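Local coordinates for protein D-3-phosphoglycerate dehydrogenase (Sulfolobus tokodaii, PDB 2EKL) that binds NAD and, as a member of the D-isomer specific 2-hydroxyacid dehydrogenase family, probably oxidises 3-phosphoglycerate in amino-acid biosynthesis, at residues A8-P13 with I49-S54; N42-Y47 with I63-K68; T56-D61 with D80-E85; L69-R74 with K93-P98; D244-G249 with L273-V278. All blocks are in the same frame, centred on the assembly; numbering follows the deposited sequence.

Contact 1: residues A8-P13 with I49-S54; sequences ALITDP and IIVVRS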
# COMPACT_ATOMS: atom_id res chain seq x y z
N ALA A 8 15.17 32.27 -24.48
CA ALA A 8 14.33 31.14 -24.07
C ALA A 8 12.94 31.59 -23.64
O ALA A 8 12.80 32.59 -22.94
CB ALA A 8 15.00 30.38 -22.93
N LEU A 9 11.93 30.85 -24.07
CA LEU A 9 10.55 31.16 -23.72
C LEU A 9 9.99 30.04 -22.86
O LEU A 9 10.01 28.87 -23.26
CB LEU A 9 9.69 31.32 -24.98
CG LEU A 9 8.19 31.55 -24.74
CD1 LEU A 9 7.96 32.91 -24.11
CD2 LEU A 9 7.44 31.45 -26.06
N ILE A 10 9.50 30.38 -21.67
CA ILE A 10 8.91 29.40 -20.77
C ILE A 10 7.42 29.73 -20.81
O ILE A 10 7.00 30.82 -20.41
CB ILE A 10 9.48 29.54 -19.35
CG1 ILE A 10 11.00 29.34 -19.40
CG2 ILE A 10 8.85 28.50 -18.44
CD1 ILE A 10 11.69 29.44 -18.06
N THR A 11 6.63 28.78 -21.29
CA THR A 11 5.20 28.98 -21.47
C THR A 11 4.27 28.51 -20.37
O THR A 11 3.08 28.83 -20.39
CB THR A 11 4.76 28.32 -22.78
OG1 THR A 11 4.90 26.90 -22.66
CG2 THR A 11 5.64 28.80 -23.94
N ASP A 12 4.80 27.74 -19.42
CA ASP A 12 3.98 27.22 -18.33
C ASP A 12 4.64 27.43 -16.98
O ASP A 12 5.85 27.61 -16.89
CB ASP A 12 3.72 25.72 -18.53
CG ASP A 12 2.95 25.42 -19.79
OD1 ASP A 12 1.83 25.95 -19.95
OD2 ASP A 12 3.46 24.64 -20.63
N PRO A 13 3.84 27.41 -15.90
CA PRO A 13 4.39 27.59 -14.56
C PRO A 13 5.33 26.43 -14.26
O PRO A 13 4.90 25.28 -14.26
CB PRO A 13 3.14 27.56 -13.67
CG PRO A 13 2.06 28.07 -14.57
CD PRO A 13 2.37 27.37 -15.87
N ILE A 49 15.09 28.56 -27.62
CA ILE A 49 14.66 27.53 -26.68
C ILE A 49 13.24 27.77 -26.18
O ILE A 49 12.85 28.91 -25.93
CB ILE A 49 15.57 27.52 -25.43
CG1 ILE A 49 17.03 27.32 -25.84
CG2 ILE A 49 15.12 26.43 -24.47
CD1 ILE A 49 18.03 27.54 -24.71
N ILE A 50 12.46 26.70 -26.05
CA ILE A 50 11.11 26.81 -25.51
C ILE A 50 11.02 25.77 -24.40
O ILE A 50 11.50 24.65 -24.56
CB ILE A 50 10.02 26.51 -26.59
CG1 ILE A 50 8.63 26.77 -25.99
CG2 ILE A 50 10.12 25.07 -27.07
CD1 ILE A 50 7.49 26.56 -26.97
N VAL A 51 10.44 26.15 -23.27
CA VAL A 51 10.29 25.24 -22.14
C VAL A 51 8.80 25.13 -21.84
O VAL A 51 8.14 26.14 -21.63
CB VAL A 51 11.04 25.75 -20.89
CG1 VAL A 51 10.95 24.72 -19.77
CG2 VAL A 51 12.49 26.04 -21.23
N VAL A 52 8.28 23.91 -21.84
CA VAL A 52 6.86 23.73 -21.61
C VAL A 52 6.57 22.63 -20.58
O VAL A 52 7.48 21.86 -20.22
CB VAL A 52 6.19 23.36 -22.94
CG1 VAL A 52 6.58 24.38 -24.01
CG2 VAL A 52 6.63 21.98 -23.38
N ARG A 53 5.36 22.69 -20.05
CA ARG A 53 5.15 21.58 -19.20
C ARG A 53 4.13 20.72 -19.88
O ARG A 53 4.42 19.88 -20.72
CB ARG A 53 4.59 22.08 -17.84
CG ARG A 53 5.48 21.66 -16.67
CD ARG A 53 4.70 21.42 -15.35
NE ARG A 53 3.54 22.32 -15.21
CZ ARG A 53 2.75 22.20 -14.13
NH1 ARG A 53 2.91 21.20 -13.27
NH2 ARG A 53 1.93 23.20 -13.85
N SER A 54 2.86 21.03 -19.56
CA SER A 54 1.81 20.24 -20.17
C SER A 54 0.44 21.02 -20.92
O SER A 54 -0.08 20.71 -22.00
CB SER A 54 0.77 19.21 -19.24
OG SER A 54 -0.27 18.46 -19.84
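Ile10 lies alongside Val51, both side chains pointing the same way, with CG1 of Ile10 3.9 Å from CB of Val51. Strands 8-10 and 49-52 are parallel neighbours, their axes 4.6 Å apart, in the five-stranded sheet whose 2-1-3-4-5 order is flavodoxin-like. Ala8 and Ile49 share the face of Ile10 and Val51; Leu9 and Ile50 lie on the other. The ladder is regular: Leu9 N donates to Ile49 O, Val51 N to Leu9 O, and Thr11 N to Val51 O at 3.1 Å, this last bond nearly along the C=O axis. Beyond the strand ends a side chain takes over from the backbone. Asp12 has CG anti to its carbonyl carbon (chi1 -63°), and its OD2 accepts Arg53 N at 2.8 Å with a nearly straight N-H (177°), on the anti side of the carboxylate. The other oxygen, OD1, makes a salt bridge with Arg55. An alanine at Asp12 would probably leave Arg53 N without this acceptor and Arg55 without its carboxylate mate, the chains less firmly held beyond the Thr11-Val51 bond. Thr11 OG1, hydrogen-bonded to Thr56 OG1, also rests 3.3 Å from Val52 CG1.

Contact 2: residues N42-Y47 with I63-K68; sequences NIIGNY and IEKGKK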
# COMPACT_ATOMS: atom_id res chain seq x y z
N ASN A 42 2.52 33.99 -32.38
CA ASN A 42 2.99 35.30 -32.81
C ASN A 42 4.44 35.59 -32.42
O ASN A 42 5.12 36.35 -33.11
CB ASN A 42 2.09 36.40 -32.23
CG ASN A 42 0.68 36.34 -32.77
OD1 ASN A 42 0.46 36.23 -33.97
ND2 ASN A 42 -0.30 36.43 -31.87
N ILE A 43 4.92 34.99 -31.34
CA ILE A 43 6.28 35.27 -30.88
C ILE A 43 7.27 34.11 -30.85
O ILE A 43 8.46 34.33 -30.63
CB ILE A 43 6.26 35.89 -29.47
CG1 ILE A 43 5.79 34.86 -28.45
CG2 ILE A 43 5.35 37.11 -29.45
CD1 ILE A 43 5.90 35.33 -27.01
N ILE A 44 6.80 32.88 -31.07
CA ILE A 44 7.70 31.73 -31.01
C ILE A 44 8.91 31.85 -31.94
O ILE A 44 9.98 31.31 -31.66
CB ILE A 44 6.95 30.41 -31.31
CG1 ILE A 44 7.89 29.22 -31.08
CG2 ILE A 44 6.42 30.41 -32.74
CD1 ILE A 44 8.47 29.15 -29.68
N GLY A 45 8.74 32.57 -33.04
CA GLY A 45 9.82 32.73 -33.99
C GLY A 45 11.04 33.46 -33.47
O GLY A 45 12.09 33.45 -34.12
N ASN A 46 10.93 34.09 -32.31
CA ASN A 46 12.05 34.83 -31.75
C ASN A 46 12.89 34.04 -30.76
O ASN A 46 13.84 34.58 -30.19
CB ASN A 46 11.55 36.09 -31.02
CG ASN A 46 10.52 36.87 -31.82
OD1 ASN A 46 10.69 37.10 -33.02
ND2 ASN A 46 9.45 37.29 -31.16
N TYR A 47 12.57 32.77 -30.55
CA TYR A 47 13.30 31.99 -29.55
C TYR A 47 14.11 30.79 -30.03
O TYR A 47 13.74 30.10 -30.98
CB TYR A 47 12.32 31.52 -28.47
CG TYR A 47 11.61 32.66 -27.77
CD1 TYR A 47 12.21 33.34 -26.71
CD2 TYR A 47 10.35 33.09 -28.20
CE1 TYR A 47 11.57 34.41 -26.09
CE2 TYR A 47 9.71 34.16 -27.58
CZ TYR A 47 10.32 34.81 -26.53
OH TYR A 47 9.68 35.87 -25.93
N ILE A 63 6.13 24.55 -34.26
CA ILE A 63 7.53 24.33 -34.61
C ILE A 63 7.89 25.03 -35.91
O ILE A 63 8.97 25.60 -36.04
CB ILE A 63 7.83 22.81 -34.74
CG1 ILE A 63 7.73 22.15 -33.36
CG2 ILE A 63 9.21 22.60 -35.34
CD1 ILE A 63 7.92 20.64 -33.39
N GLU A 64 6.98 24.98 -36.88
CA GLU A 64 7.22 25.61 -38.18
C GLU A 64 7.41 27.11 -37.99
O GLU A 64 8.27 27.71 -38.62
CB GLU A 64 6.04 25.34 -39.12
CG GLU A 64 5.79 23.87 -39.39
CD GLU A 64 4.64 23.63 -40.35
OE1 GLU A 64 3.51 24.07 -40.06
OE2 GLU A 64 4.88 23.00 -41.41
N LYS A 65 6.60 27.70 -37.12
CA LYS A 65 6.67 29.13 -36.84
C LYS A 65 7.94 29.45 -36.05
O LYS A 65 8.48 30.55 -36.17
CB LYS A 65 5.43 29.56 -36.05
CG LYS A 65 5.24 31.07 -35.97
CD LYS A 65 5.04 31.67 -37.36
CE LYS A 65 4.77 33.16 -37.29
NZ LYS A 65 3.50 33.47 -36.58
N GLY A 66 8.40 28.50 -35.25
CA GLY A 66 9.60 28.71 -34.47
C GLY A 66 10.83 28.47 -35.33
O GLY A 66 11.53 27.48 -35.18
N LYS A 67 11.08 29.40 -36.25
CA LYS A 67 12.21 29.31 -37.17
C LYS A 67 13.59 29.28 -36.52
O LYS A 67 14.55 28.82 -37.13
CB LYS A 67 12.14 30.45 -38.19
CG LYS A 67 10.88 30.46 -39.04
CD LYS A 67 10.90 31.60 -40.06
CE LYS A 67 10.90 32.96 -39.37
NZ LYS A 67 10.92 34.08 -40.36
N LYS A 68 13.69 29.78 -35.29
CA LYS A 68 14.97 29.81 -34.59
C LYS A 68 15.11 28.73 -33.52
O LYS A 68 16.15 28.62 -32.88
CB LYS A 68 15.20 31.17 -33.94
CG LYS A 68 15.34 32.32 -34.93
CD LYS A 68 15.52 33.65 -34.22
CE LYS A 68 16.80 33.68 -33.40
NZ LYS A 68 16.99 34.99 -32.72
O HOH W 1 11.98 30.11 -33.04
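Lys68 can be traced outward over the backbone of Gly45-Tyr47. The contact joins two turns of the flavodoxin-like parallel alpha/beta domain: each follows a helix, 37-43 or 60-65, and leads to a strand of the sheet, 49-52 or 71-74. The CB of Lys68 stands 3.5 Å from Tyr47 O; CG, set beside the lysine's own backbone N (chi1 -65°), and then CD pass Gly45 O, CD at 3.4 Å, and NZ ends 4.1 Å from Asn46 O, too far for a bond. Gly66, the first residue to leave the helical backbone, is the centre of an inverse gamma turn. The two turns meet glycine to glycine, the CA atoms of Gly45 and Gly66 being 4.1 Å apart. Because a beta carbon on Gly45 would crowd Lys65 O, at 3.2 Å, its absence lets the backbones come this close. Beside the glycines Ile44 packs obliquely across Lys65, its CG2 reaching CG of the lysine at 3.5 Å and its CG1 lying against Gly66 CA. Lys65 NZ is hydrogen-bonded to Leu41 O, back in helix 37-43. One water bridges the two turns: it donates to Ile44 O and Tyr47 O and accepts Lys68 N at 2.8 Å.

Contact 3: residues T56-D61 with D80-E85; sequences TKVTKD and DNIDTE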
# COMPACT_ATOMS: atom_id res chain seq x y z
N THR A 56 0.72 23.79 -22.51
CA THR A 56 1.14 24.22 -23.84
C THR A 56 1.41 23.05 -24.78
O THR A 56 2.12 22.12 -24.42
CB THR A 56 2.40 25.10 -23.77
OG1 THR A 56 2.13 26.26 -22.98
CG2 THR A 56 2.85 25.52 -25.16
N LYS A 57 0.85 23.12 -25.98
CA LYS A 57 1.04 22.06 -26.97
C LYS A 57 2.00 22.51 -28.07
O LYS A 57 1.72 23.46 -28.81
CB LYS A 57 -0.30 21.67 -27.59
CG LYS A 57 -1.30 21.09 -26.60
CD LYS A 57 -0.72 19.87 -25.89
CE LYS A 57 -1.75 19.21 -24.97
NZ LYS A 57 -2.23 20.15 -23.92
N VAL A 58 3.14 21.83 -28.16
CA VAL A 58 4.14 22.15 -29.17
C VAL A 58 3.85 21.34 -30.42
O VAL A 58 4.54 20.37 -30.72
CB VAL A 58 5.57 21.84 -28.65
CG1 VAL A 58 6.61 22.28 -29.67
CG2 VAL A 58 5.80 22.54 -27.32
N THR A 59 2.82 21.76 -31.14
CA THR A 59 2.39 21.09 -32.36
C THR A 59 3.24 21.44 -33.57
O THR A 59 4.11 22.31 -33.51
CB THR A 59 0.92 21.41 -32.66
OG1 THR A 59 0.74 22.83 -32.68
CG2 THR A 59 0.01 20.81 -31.60
N LYS A 60 2.96 20.76 -34.68
CA LYS A 60 3.69 20.97 -35.93
C LYS A 60 3.73 22.43 -36.37
O LYS A 60 4.79 22.94 -36.75
CB LYS A 60 3.07 20.11 -37.03
CG LYS A 60 3.76 20.22 -38.39
CD LYS A 60 3.17 19.23 -39.38
CE LYS A 60 1.67 19.40 -39.53
NZ LYS A 60 1.07 18.39 -40.45
N ASP A 61 2.58 23.10 -36.33
CA ASP A 61 2.51 24.50 -36.75
C ASP A 61 3.31 25.42 -35.83
O ASP A 61 3.83 26.45 -36.27
CB ASP A 61 1.06 24.97 -36.81
CG ASP A 61 0.45 25.19 -35.44
OD1 ASP A 61 0.51 24.27 -34.61
OD2 ASP A 61 -0.08 26.30 -35.20
N ASP A 80 4.06 13.60 -24.68
CA ASP A 80 2.80 13.51 -25.40
C ASP A 80 2.27 14.83 -25.96
O ASP A 80 1.39 14.83 -26.82
CB ASP A 80 1.73 12.87 -24.51
CG ASP A 80 2.09 11.46 -24.08
OD1 ASP A 80 2.50 10.66 -24.94
OD2 ASP A 80 1.97 11.16 -22.87
N ASN A 81 2.79 15.95 -25.47
CA ASN A 81 2.33 17.25 -25.94
C ASN A 81 3.30 17.88 -26.94
O ASN A 81 3.16 19.04 -27.31
CB ASN A 81 2.11 18.20 -24.76
CG ASN A 81 3.40 18.58 -24.06
OD1 ASN A 81 4.28 17.75 -23.85
ND2 ASN A 81 3.51 19.85 -23.69
N ILE A 82 4.29 17.09 -27.36
CA ILE A 82 5.30 17.56 -28.32
C ILE A 82 5.28 16.74 -29.59
O ILE A 82 5.16 15.52 -29.55
CB ILE A 82 6.70 17.43 -27.73
CG1 ILE A 82 6.81 18.25 -26.45
CG2 ILE A 82 7.71 17.99 -28.75
CD1 ILE A 82 6.71 19.75 -26.72
N ASP A 83 5.39 17.41 -30.73
CA ASP A 83 5.43 16.72 -32.01
C ASP A 83 6.88 16.33 -32.24
O ASP A 83 7.62 17.02 -32.95
CB ASP A 83 4.94 17.63 -33.14
CG ASP A 83 4.71 16.87 -34.43
OD1 ASP A 83 5.63 16.14 -34.86
OD2 ASP A 83 3.61 17.00 -35.02
N THR A 84 7.29 15.23 -31.62
CA THR A 84 8.66 14.75 -31.71
C THR A 84 9.12 14.45 -33.14
O THR A 84 10.30 14.60 -33.46
CB THR A 84 8.85 13.49 -30.84
OG1 THR A 84 7.90 12.50 -31.22
CG2 THR A 84 8.65 13.84 -29.37
N GLU A 85 8.20 14.02 -33.99
CA GLU A 85 8.55 13.72 -35.37
C GLU A 85 8.95 15.00 -36.10
O GLU A 85 10.00 15.06 -36.74
CB GLU A 85 7.39 13.02 -36.09
CG GLU A 85 6.00 13.40 -35.59
CD GLU A 85 5.76 12.97 -34.15
OE1 GLU A 85 6.08 11.81 -33.81
OE2 GLU A 85 5.24 13.79 -33.36
O HOH W 2 1.44 18.49 -34.25
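The amide of Asn81 is turned toward Thr56: ND2 donates to Thr56 O at 2.8 Å, and the acceptor lies close to the amide plane, 12° out of it. At the other flat group, the carboxylate of Asp83, OD2 lies 3.7 Å from Lys60 CB and accepts a hydrogen bond from a water, which in turn accepts one from Lys60 N. Lys57 crosses Asn81 at about a right angle, its CD 3.5 Å from CB of the asparagine. Between these groups the backbones form a single bridge, in which Val58 N donates to Asn81 O at 2.9 Å and Asp83 N to Val58 O at 3.1 Å. Both segments are strand-to-helix loops, running from strands 49-52 and 71-74 into helices 60-65 and 84-89. Val58 and Asp83 are each the centre of an inverse gamma turn, and each loop ends at an N-cap position, Thr59 or Asp83. Of these two only Asp83 caps with its side chain, OD1 accepting Glu86 N. A leucine at Asn81 would probably leave Thr56 O without its amide donor and the start of the 56-61 loop less firmly tied. Asp83 OD2 and Lys60 NZ, of opposite charge, stay 6.2 Å apart.

Contact 4: residues L69-R74 with K93-P98; sequences LKIIAR and KVVYAP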
# COMPACT_ATOMS: atom_id res chain seq x y z
N LEU A 69 14.06 27.93 -33.33
CA LEU A 69 14.07 26.87 -32.33
C LEU A 69 15.21 25.87 -32.51
O LEU A 69 15.40 25.33 -33.60
CB LEU A 69 12.74 26.12 -32.32
CG LEU A 69 11.55 26.81 -31.65
CD1 LEU A 69 10.31 25.94 -31.81
CD2 LEU A 69 11.85 27.04 -30.18
N LYS A 70 15.95 25.64 -31.44
CA LYS A 70 17.08 24.70 -31.44
C LYS A 70 16.90 23.65 -30.35
O LYS A 70 17.43 22.54 -30.45
CB LYS A 70 18.39 25.45 -31.22
CG LYS A 70 18.68 26.50 -32.28
CD LYS A 70 19.87 27.37 -31.89
CE LYS A 70 20.13 28.45 -32.93
NZ LYS A 70 18.96 29.36 -33.10
N ILE A 71 16.17 24.01 -29.30
CA ILE A 71 15.92 23.09 -28.19
C ILE A 71 14.50 23.24 -27.66
O ILE A 71 14.01 24.36 -27.49
CB ILE A 71 16.88 23.35 -26.99
CG1 ILE A 71 18.34 23.23 -27.43
CG2 ILE A 71 16.59 22.35 -25.87
CD1 ILE A 71 19.33 23.57 -26.33
N ILE A 72 13.86 22.11 -27.43
CA ILE A 72 12.51 22.08 -26.87
C ILE A 72 12.66 21.32 -25.56
O ILE A 72 13.13 20.18 -25.55
CB ILE A 72 11.53 21.31 -27.78
CG1 ILE A 72 11.26 22.09 -29.07
CG2 ILE A 72 10.23 21.06 -27.04
CD1 ILE A 72 10.39 21.35 -30.07
N ALA A 73 12.27 21.95 -24.46
CA ALA A 73 12.38 21.31 -23.16
C ALA A 73 11.01 21.06 -22.55
O ALA A 73 10.19 21.97 -22.43
CB ALA A 73 13.21 22.18 -22.21
N ARG A 74 10.77 19.81 -22.18
CA ARG A 74 9.51 19.41 -21.56
C ARG A 74 9.81 19.08 -20.10
O ARG A 74 10.49 18.10 -19.81
CB ARG A 74 8.94 18.17 -22.26
CG ARG A 74 7.80 17.49 -21.52
CD ARG A 74 6.56 18.36 -21.46
NE ARG A 74 5.53 17.80 -20.59
CZ ARG A 74 4.86 16.68 -20.83
NH1 ARG A 74 5.11 15.97 -21.93
NH2 ARG A 74 3.94 16.26 -19.98
N LYS A 93 16.70 19.60 -30.82
CA LYS A 93 16.94 18.73 -29.67
C LYS A 93 15.76 18.81 -28.70
O LYS A 93 15.34 19.89 -28.31
CB LYS A 93 18.22 19.15 -28.93
CG LYS A 93 19.49 18.92 -29.71
CD LYS A 93 20.70 19.38 -28.91
CE LYS A 93 21.99 19.13 -29.66
NZ LYS A 93 23.17 19.61 -28.89
N VAL A 94 15.24 17.65 -28.32
CA VAL A 94 14.12 17.59 -27.39
C VAL A 94 14.57 16.92 -26.10
O VAL A 94 15.03 15.78 -26.11
CB VAL A 94 12.95 16.78 -27.99
CG1 VAL A 94 11.76 16.80 -27.05
CG2 VAL A 94 12.56 17.36 -29.35
N VAL A 95 14.45 17.64 -24.98
CA VAL A 95 14.86 17.11 -23.69
C VAL A 95 13.74 17.13 -22.66
O VAL A 95 12.81 17.93 -22.75
CB VAL A 95 16.05 17.91 -23.10
CG1 VAL A 95 17.26 17.81 -24.02
CG2 VAL A 95 15.65 19.37 -22.88
N TYR A 96 13.84 16.22 -21.69
CA TYR A 96 12.85 16.13 -20.63
C TYR A 96 13.45 15.32 -19.48
O TYR A 96 14.67 15.28 -19.34
CB TYR A 96 11.54 15.51 -21.13
CG TYR A 96 11.62 14.07 -21.60
CD1 TYR A 96 12.46 13.70 -22.65
CD2 TYR A 96 10.83 13.08 -21.02
CE1 TYR A 96 12.51 12.38 -23.11
CE2 TYR A 96 10.86 11.76 -21.47
CZ TYR A 96 11.70 11.42 -22.51
OH TYR A 96 11.74 10.12 -22.96
N ALA A 97 12.61 14.68 -18.67
CA ALA A 97 13.12 13.91 -17.53
C ALA A 97 12.66 12.46 -17.51
O ALA A 97 11.93 12.04 -16.61
CB ALA A 97 12.72 14.61 -16.23
N PRO A 98 13.11 11.65 -18.48
CA PRO A 98 12.72 10.24 -18.53
C PRO A 98 13.16 9.43 -17.31
O PRO A 98 14.31 9.49 -16.89
CB PRO A 98 13.37 9.75 -19.83
CG PRO A 98 14.59 10.61 -19.93
CD PRO A 98 14.07 11.97 -19.55
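Ala73 and Val95 form the apolar centre, CB of the alanine 3.8 Å from CG2 of the valine. Ile71 flanks them on the same face of the sheet, its CG2 4.3 Å from that same valine methyl, while Ile72 and Val94 pair on the other face more loosely. Between the faces runs a parallel ladder: Ile72 N donates to Lys93 O, Val95 N to Ile72 O, and Arg74 N to Val95 O at 2.8 Å (174°). At the start, Lys93 N reaches Lys70 O at 3.1 Å from above the carbonyl plane, a less straight bond (142°). Past the other end Tyr96 CB abuts Arg74 O at 3.1 Å. Farther out, Lys70 NZ forms a salt bridge with Asp48, and the extended Lys93 side chain reaches Ala306 O through a weak bond. The pair closes the beta-alpha-beta unit of strand 71-74, helix 84-89 and strand 93-95. Strand 71-74 has 49-52 as its other neighbour, 93-95 is outermost within the chain, and helix 289-309 covers the Ile71 face.

Contact 5: residues D244-G249 with L273-V278; sequences DYIKKG and LKHERV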
# COMPACT_ATOMS: atom_id res chain seq x y z
N ASP A 244 -17.36 -5.41 -18.13
CA ASP A 244 -18.08 -6.65 -18.40
C ASP A 244 -17.63 -7.73 -17.42
O ASP A 244 -18.45 -8.38 -16.76
CB ASP A 244 -17.79 -7.09 -19.84
CG ASP A 244 -18.64 -8.27 -20.28
OD1 ASP A 244 -19.43 -8.78 -19.46
OD2 ASP A 244 -18.52 -8.68 -21.45
N TYR A 245 -16.32 -7.92 -17.31
CA TYR A 245 -15.77 -8.93 -16.42
C TYR A 245 -15.88 -8.61 -14.93
O TYR A 245 -15.83 -9.52 -14.10
CB TYR A 245 -14.33 -9.24 -16.82
CG TYR A 245 -14.27 -10.15 -18.02
CD1 TYR A 245 -14.32 -11.54 -17.87
CD2 TYR A 245 -14.22 -9.64 -19.31
CE1 TYR A 245 -14.33 -12.39 -18.97
CE2 TYR A 245 -14.23 -10.48 -20.43
CZ TYR A 245 -14.28 -11.85 -20.25
OH TYR A 245 -14.29 -12.69 -21.34
N ILE A 246 -16.03 -7.34 -14.59
CA ILE A 246 -16.20 -6.97 -13.19
C ILE A 246 -17.64 -7.31 -12.81
O ILE A 246 -17.91 -7.88 -11.75
CB ILE A 246 -15.94 -5.46 -12.96
CG1 ILE A 246 -14.43 -5.19 -13.00
CG2 ILE A 246 -16.52 -5.02 -11.62
CD1 ILE A 246 -14.06 -3.73 -12.77
N LYS A 247 -18.58 -6.98 -13.70
CA LYS A 247 -19.98 -7.26 -13.45
C LYS A 247 -20.26 -8.76 -13.42
O LYS A 247 -21.17 -9.21 -12.71
CB LYS A 247 -20.85 -6.57 -14.51
CG LYS A 247 -20.81 -5.05 -14.37
CD LYS A 247 -21.55 -4.34 -15.49
CE LYS A 247 -23.04 -4.58 -15.43
NZ LYS A 247 -23.76 -3.72 -16.41
N LYS A 248 -19.49 -9.54 -14.17
CA LYS A 248 -19.65 -10.99 -14.19
C LYS A 248 -19.17 -11.57 -12.86
O LYS A 248 -19.50 -12.70 -12.51
CB LYS A 248 -18.82 -11.62 -15.32
CG LYS A 248 -19.32 -11.32 -16.73
CD LYS A 248 -18.40 -11.94 -17.76
CE LYS A 248 -18.90 -11.70 -19.17
NZ LYS A 248 -17.96 -12.23 -20.19
N GLY A 249 -18.36 -10.79 -12.15
CA GLY A 249 -17.84 -11.23 -10.87
C GLY A 249 -16.48 -11.90 -10.97
O GLY A 249 -15.95 -12.39 -9.97
N LEU A 273 -16.14 3.79 -12.58
CA LEU A 273 -15.72 4.63 -11.47
C LEU A 273 -16.53 4.43 -10.19
O LEU A 273 -15.96 4.37 -9.10
CB LEU A 273 -15.77 6.11 -11.88
CG LEU A 273 -15.37 7.11 -10.79
CD1 LEU A 273 -13.92 6.86 -10.37
CD2 LEU A 273 -15.54 8.53 -11.30
N LYS A 274 -17.85 4.29 -10.33
CA LYS A 274 -18.71 4.13 -9.16
C LYS A 274 -18.79 2.71 -8.59
O LYS A 274 -19.35 2.51 -7.51
CB LYS A 274 -20.12 4.62 -9.47
CG LYS A 274 -20.91 3.71 -10.40
CD LYS A 274 -22.32 4.25 -10.62
CE LYS A 274 -23.10 3.39 -11.61
NZ LYS A 274 -23.40 2.03 -11.08
N HIS A 275 -18.24 1.73 -9.30
CA HIS A 275 -18.29 0.35 -8.84
C HIS A 275 -17.40 0.13 -7.62
O HIS A 275 -16.27 0.63 -7.56
CB HIS A 275 -17.87 -0.61 -9.96
CG HIS A 275 -18.32 -2.02 -9.73
ND1 HIS A 275 -19.43 -2.55 -10.34
CD2 HIS A 275 -17.82 -2.99 -8.93
CE1 HIS A 275 -19.60 -3.80 -9.92
NE2 HIS A 275 -18.64 -4.08 -9.07
N GLU A 276 -17.90 -0.64 -6.66
CA GLU A 276 -17.16 -0.92 -5.43
C GLU A 276 -15.86 -1.69 -5.67
O GLU A 276 -14.95 -1.63 -4.84
CB GLU A 276 -18.04 -1.67 -4.43
CG GLU A 276 -18.65 -2.96 -4.97
CD GLU A 276 -19.67 -3.57 -4.01
OE1 GLU A 276 -20.63 -2.87 -3.63
OE2 GLU A 276 -19.50 -4.75 -3.64
N ARG A 277 -15.78 -2.41 -6.78
CA ARG A 277 -14.57 -3.18 -7.09
C ARG A 277 -13.51 -2.37 -7.83
O ARG A 277 -12.45 -2.88 -8.17
CB ARG A 277 -14.93 -4.42 -7.92
CG ARG A 277 -15.85 -5.38 -7.19
CD ARG A 277 -15.90 -6.73 -7.87
NE ARG A 277 -16.70 -7.67 -7.10
CZ ARG A 277 -16.71 -8.99 -7.29
NH1 ARG A 277 -15.94 -9.53 -8.23
NH2 ARG A 277 -17.47 -9.76 -6.52
N VAL A 278 -13.80 -1.09 -8.07
CA VAL A 278 -12.86 -0.23 -8.75
C VAL A 278 -12.25 0.78 -7.78
O VAL A 278 -12.96 1.50 -7.08
CB VAL A 278 -13.53 0.51 -9.93
CG1 VAL A 278 -12.57 1.53 -10.54
CG2 VAL A 278 -13.97 -0.51 -10.99
O HOH W 3 -13.98 -11.88 -8.20
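In Ile246, chi1 of -76° sets CG1 anti to the carbonyl carbon and leaves CG2 anti to the backbone N; in His275, CG is anti to the backbone N (chi1 -161°). With these placements, and the ring turned by chi2, the isoleucine CG2 lies over one face of the imidazole as a CH-pi contact, 3.6 Å from the ring centroid and 17° off the normal, nearest to NE2 at 3.4 Å. The other branch crosses Val278 at about a right angle, CD1 to CG2 of the valine being 3.7 Å. Arg277, extended from CG to NE, carries its guanidinium past Ile246 to Gly249, where NH1 makes a weak bond of 3.3 Å to Gly249 O, the oxygen lying near the guanidinium plane. A water donates to Gly249 O at 2.7 Å and weakly accepts NH1; the stronger partner of NH1 is Val251 O. Gly249, the first residue to leave helical angles, forms a Schellman motif, its N bonded to Ile246 O, while His275-Val278 is a type I turn. The contact thus ties helix 239-247, in the NAD-binding Rossmann domain, to the turn between helix 267-274 and strand 278-280. Strand 251-256 packs against Ile246, and Lys128 of the second subunit bonds Leu273 O and Val278 O.

In the fold
Contacts 1 to 4 belong to one domain built on a parallel five-stranded sheet; contact 5 lies in the NAD-binding domain, its centre about 36 to 49 Å from their centres. Contact 1 is the most buried, and together with contact 4 it covers four of the five strands: backbone bonds between strands 49-52 and 71-74 join the two. Both rely on ladders and apolar pairs. Contacts 2 and 3 sit at opposite ends of helix 60-65 and are partly buried; contact 2 relies on glycine approach and a water, contact 3 on side-chain amide and loop bonds. Thr56 OG1 links contact 3 to contact 1 through Thr11. Contact 5, also partly buried, differs in combining a CH-pi contact with a weak arginine bond, and alone touches the second subunit.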